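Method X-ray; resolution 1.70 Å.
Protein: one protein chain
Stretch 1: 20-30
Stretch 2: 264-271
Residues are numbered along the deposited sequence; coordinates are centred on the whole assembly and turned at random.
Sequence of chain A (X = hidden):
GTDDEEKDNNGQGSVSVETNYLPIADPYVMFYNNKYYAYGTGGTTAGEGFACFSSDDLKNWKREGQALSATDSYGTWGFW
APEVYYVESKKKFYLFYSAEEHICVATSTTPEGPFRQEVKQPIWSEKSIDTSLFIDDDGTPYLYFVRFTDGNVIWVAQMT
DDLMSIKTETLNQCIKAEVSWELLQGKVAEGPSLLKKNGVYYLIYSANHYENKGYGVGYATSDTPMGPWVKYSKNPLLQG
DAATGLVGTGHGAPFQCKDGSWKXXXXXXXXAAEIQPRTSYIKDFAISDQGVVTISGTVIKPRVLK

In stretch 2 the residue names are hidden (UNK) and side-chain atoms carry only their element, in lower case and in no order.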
# COMPACT_ATOMS: atom_id res chain seq x y z
N ASN A 20 -15.92 15.38 -2.59
CA ASN A 20 -16.39 14.33 -3.54
C ASN A 20 -15.31 13.29 -3.92
O ASN A 20 -15.46 12.57 -4.90
CB ASN A 20 -17.01 14.98 -4.81
CG ASN A 20 -18.34 15.67 -4.52
OD1 ASN A 20 -19.19 15.14 -3.81
ND2 ASN A 20 -18.55 16.85 -5.12
N TYR A 21 -14.23 13.21 -3.15
CA TYR A 21 -13.11 12.31 -3.41
C TYR A 21 -12.64 11.74 -2.10
O TYR A 21 -13.05 12.23 -1.05
CB TYR A 21 -11.94 13.09 -4.01
CG TYR A 21 -12.33 13.85 -5.20
CD1 TYR A 21 -12.82 15.16 -5.07
CD2 TYR A 21 -12.30 13.27 -6.49
CE1 TYR A 21 -13.25 15.86 -6.18
CE2 TYR A 21 -12.73 13.98 -7.60
CZ TYR A 21 -13.19 15.28 -7.45
OH TYR A 21 -13.59 15.99 -8.55
N LEU A 22 -11.81 10.71 -2.15
CA LEU A 22 -11.12 10.21 -0.94
C LEU A 22 -9.70 10.77 -1.12
O LEU A 22 -8.89 10.20 -1.88
CB LEU A 22 -11.19 8.69 -0.85
CG LEU A 22 -10.44 8.14 0.36
CD1 LEU A 22 -10.88 8.82 1.66
CD2 LEU A 22 -10.60 6.64 0.45
N PRO A 23 -9.37 11.87 -0.41
CA PRO A 23 -8.19 12.64 -0.75
C PRO A 23 -6.85 12.12 -0.23
O PRO A 23 -6.13 12.83 0.48
CB PRO A 23 -8.56 14.02 -0.18
CG PRO A 23 -9.27 13.69 1.06
CD PRO A 23 -10.08 12.48 0.75
N ILE A 24 -6.50 10.90 -0.62
CA ILE A 24 -5.20 10.28 -0.26
C ILE A 24 -4.55 9.62 -1.48
O ILE A 24 -5.24 9.26 -2.46
CB ILE A 24 -5.32 9.20 0.86
CG1 ILE A 24 -6.29 8.06 0.44
CG2 ILE A 24 -5.80 9.83 2.18
CD1 ILE A 24 -6.52 6.96 1.48
N ALA A 25 -3.23 9.48 -1.40
CA ALA A 25 -2.44 8.71 -2.36
C ALA A 25 -1.97 7.44 -1.62
O ALA A 25 -2.15 7.29 -0.40
CB ALA A 25 -1.24 9.52 -2.86
N ASP A 26 -1.38 6.53 -2.37
CA ASP A 26 -0.79 5.28 -1.86
C ASP A 26 -1.72 4.54 -0.86
O ASP A 26 -1.26 4.15 0.24
CB ASP A 26 0.54 5.65 -1.19
CG ASP A 26 1.46 6.50 -2.09
OD1 ASP A 26 1.49 6.30 -3.35
OD2 ASP A 26 2.20 7.35 -1.54
N PRO A 27 -3.03 4.43 -1.19
CA PRO A 27 -3.99 3.91 -0.24
C PRO A 27 -3.84 2.46 0.22
O PRO A 27 -3.34 1.58 -0.51
CB PRO A 27 -5.34 4.11 -0.99
CG PRO A 27 -4.96 3.88 -2.39
CD PRO A 27 -3.72 4.72 -2.47
N TYR A 28 -4.25 2.26 1.47
CA TYR A 28 -4.37 0.95 2.09
C TYR A 28 -5.67 0.86 2.89
O TYR A 28 -5.95 1.77 3.67
CB TYR A 28 -3.19 0.68 3.05
CG TYR A 28 -3.22 -0.72 3.58
CD1 TYR A 28 -2.59 -1.75 2.88
CD2 TYR A 28 -3.96 -1.04 4.74
CE1 TYR A 28 -2.66 -3.10 3.37
CE2 TYR A 28 -4.01 -2.36 5.23
CZ TYR A 28 -3.39 -3.37 4.55
OH TYR A 28 -3.47 -4.66 5.02
N VAL A 29 -6.39 -0.25 2.77
CA VAL A 29 -7.62 -0.54 3.51
C VAL A 29 -7.48 -1.79 4.40
O VAL A 29 -7.08 -2.87 3.94
CB VAL A 29 -8.84 -0.67 2.53
CG1 VAL A 29 -10.04 -1.42 3.16
CG2 VAL A 29 -9.26 0.72 2.05
N MSE A 30 -7.81 -1.62 5.69
CA MSE A 30 -7.91 -2.71 6.64
C MSE A 30 -9.40 -2.92 6.92
O MSE A 30 -10.11 -1.94 7.24
CB MSE A 30 -7.22 -2.40 7.97
CG MSE A 30 -7.46 -3.51 9.03
SE MSE A 30 -6.59 -3.13 10.67
CE MSE A 30 -7.53 -1.53 11.18
N UNK A 264 -9.68 -3.78 -4.90
CA UNK A 264 -8.32 -3.21 -4.97
C UNK A 264 -8.44 -1.68 -4.91
O UNK A 264 -9.04 -1.07 -5.82
o UNK A 264 -2.05 -2.33 -6.26
c UNK A 264 -5.70 -2.14 -6.91
c UNK A 264 -6.15 -3.32 -6.29
c UNK A 264 -7.61 -3.68 -6.25
c UNK A 264 -5.21 -4.12 -5.66
c UNK A 264 -3.40 -2.63 -6.29
c UNK A 264 -3.85 -3.79 -5.66
c UNK A 264 -4.32 -1.80 -6.91
N UNK A 265 -7.92 -1.06 -3.84
CA UNK A 265 -7.97 0.40 -3.69
C UNK A 265 -6.70 0.95 -4.33
O UNK A 265 -5.64 0.34 -4.20
c UNK A 265 -6.97 0.45 -1.32
c UNK A 265 -8.42 2.35 -2.11
c UNK A 265 -8.15 0.85 -2.20
c UNK A 265 -8.81 2.77 -0.67
N UNK A 266 -6.80 2.09 -4.99
CA UNK A 266 -5.65 2.70 -5.67
C UNK A 266 -5.89 4.19 -5.86
O UNK A 266 -7.02 4.64 -5.74
c UNK A 266 -7.61 1.30 -7.98
c UNK A 266 -8.74 2.50 -9.78
c UNK A 266 -6.55 2.20 -8.01
c UNK A 266 -6.60 3.26 -8.91
c UNK A 266 -5.39 2.05 -7.05
c UNK A 266 -8.70 1.44 -8.85
c UNK A 266 -7.68 3.43 -9.81
N UNK A 267 -4.82 4.93 -6.12
CA UNK A 267 -4.91 6.35 -6.41
C UNK A 267 -4.84 6.62 -7.91
O UNK A 267 -4.51 5.74 -8.73
c UNK A 267 -2.47 7.06 -6.16
n UNK A 267 -1.44 6.62 -5.36
c UNK A 267 -3.87 7.19 -5.65
c UNK A 267 -1.93 7.31 -7.38
n UNK A 267 -0.59 7.02 -7.29
c UNK A 267 -0.32 6.62 -6.06
N UNK A 268 -5.14 7.86 -8.27
CA UNK A 268 -5.01 8.34 -9.64
C UNK A 268 -4.72 9.84 -9.56
O UNK A 268 -4.93 10.45 -8.51
c UNK A 268 -6.28 8.07 -10.39
N UNK A 269 -4.22 10.41 -10.65
CA UNK A 269 -4.04 11.86 -10.71
C UNK A 269 -5.37 12.58 -10.50
O UNK A 269 -6.46 11.98 -10.67
n UNK A 269 -1.49 11.78 -13.55
n UNK A 269 0.01 11.08 -12.18
c UNK A 269 -1.10 11.38 -11.43
c UNK A 269 -0.25 11.33 -13.45
c UNK A 269 -3.44 12.31 -12.05
c UNK A 269 -2.05 11.85 -12.29
N UNK A 270 -5.28 13.84 -10.05
CA UNK A 270 -6.46 14.69 -9.87
C UNK A 270 -7.32 14.71 -11.14
O UNK A 270 -8.54 14.60 -11.06
c UNK A 270 -10.64 17.62 -7.14
c UNK A 270 -6.06 16.09 -9.45
c UNK A 270 -8.29 17.02 -8.50
c UNK A 270 -9.14 18.06 -8.91
c UNK A 270 -7.43 17.99 -10.32
c UNK A 270 -8.62 16.26 -7.37
c UNK A 270 -10.34 18.36 -8.23
n UNK A 270 -8.59 18.64 -10.01
c UNK A 270 -9.80 16.55 -6.71
c UNK A 270 -7.18 17.02 -9.42
N UNK A 271 -6.67 14.79 -12.29
CA UNK A 271 -7.35 14.82 -13.60
C UNK A 271 -6.28 14.67 -14.66
O UNK A 271 -5.10 14.61 -14.33
o UNK A 271 -6.99 17.19 -13.79
c UNK A 271 -8.00 16.20 -13.77

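Position 264 carries one carbon leading to a ring of six carbons, with a single oxygen on the ring's far end. That is a phenol, so the residue is Tyr264. It is buried, but its side chain is out of reach of stretch 1 and takes no part in this contact.

Position 265 has four carbons and no heteroatom, forked at the first carbon with one arm two carbons long. Its CA-to-CB bond points toward stretch 1, where the carbons meet Leu22, Pro27 and Val29. The beta-branched, wholly apolar chain is Ile265. Ile265 CD1 lies 3.4 Å from Val29 CG2 and 4.4 Å from Leu22 CD2, while Ile265 CG1 is 3.7 Å from Pro27 CB; with chi1 and chi2 both t, the longer arm is extended among these apolar side chains.

Position 266 shows one carbon and a ring of six carbons without oxygen: Phe266. Its CA-to-CB bond points away, in keeping with the alternation of a strand, and the apolar ring suits a buried site. Its backbone still serves the contact, since Pro27 CG packs 3.6 Å from Phe266 CA.

At position 267 one carbon bears a five-membered ring of three carbons and two nitrogens. The CA-to-CB bond points toward stretch 1, and the side chain touches Ala25, Asp26 and Pro27. This imidazole is His267. His267 ND1 accepts a hydrogen bond from Asp26 N at 3.0 Å, nearly straight at 167°, with the donor near the ring plane, where the nitrogen lone pair lies. A purely hydrocarbon ring would offer no such acceptor.

Position 268 has a single side-chain carbon, hence Ala268; small and apolar in a buried site, it points away and makes no contact with stretch 1.

Position 269 repeats the five-membered ring of three carbons and two nitrogens, so it is His269. It is out of reach, and its polar ring supplies NE2 for a hydrogen bond elsewhere in the structure.

Position 270 carries one carbon and fused five- and six-membered rings holding eight carbons and one nitrogen; the six-membered ring approaches the Tyr21 ring. This indole is Trp270. Its CA-to-CB bond points sideways, but the long side chain brings Trp270 CH2 to 3.3 Å from Tyr21 CE1. The planes meet at 52°, an oblique aromatic pair.

Position 271, with one carbon and one oxygen, is Ser271, without contact to stretch 1; its hydroxyl hydrogen-bonds just outside the stretch.

The contact combines apolar packing around Ile265, one hydrogen bond from a backbone amide to the His267 imidazole at the chain's corner, and the partly exposed Tyr21–Trp270 pair. The strands run roughly antiparallel, at 157°, but side chains carry the association.

Stretch 2 (264-271) YIFHAHWS
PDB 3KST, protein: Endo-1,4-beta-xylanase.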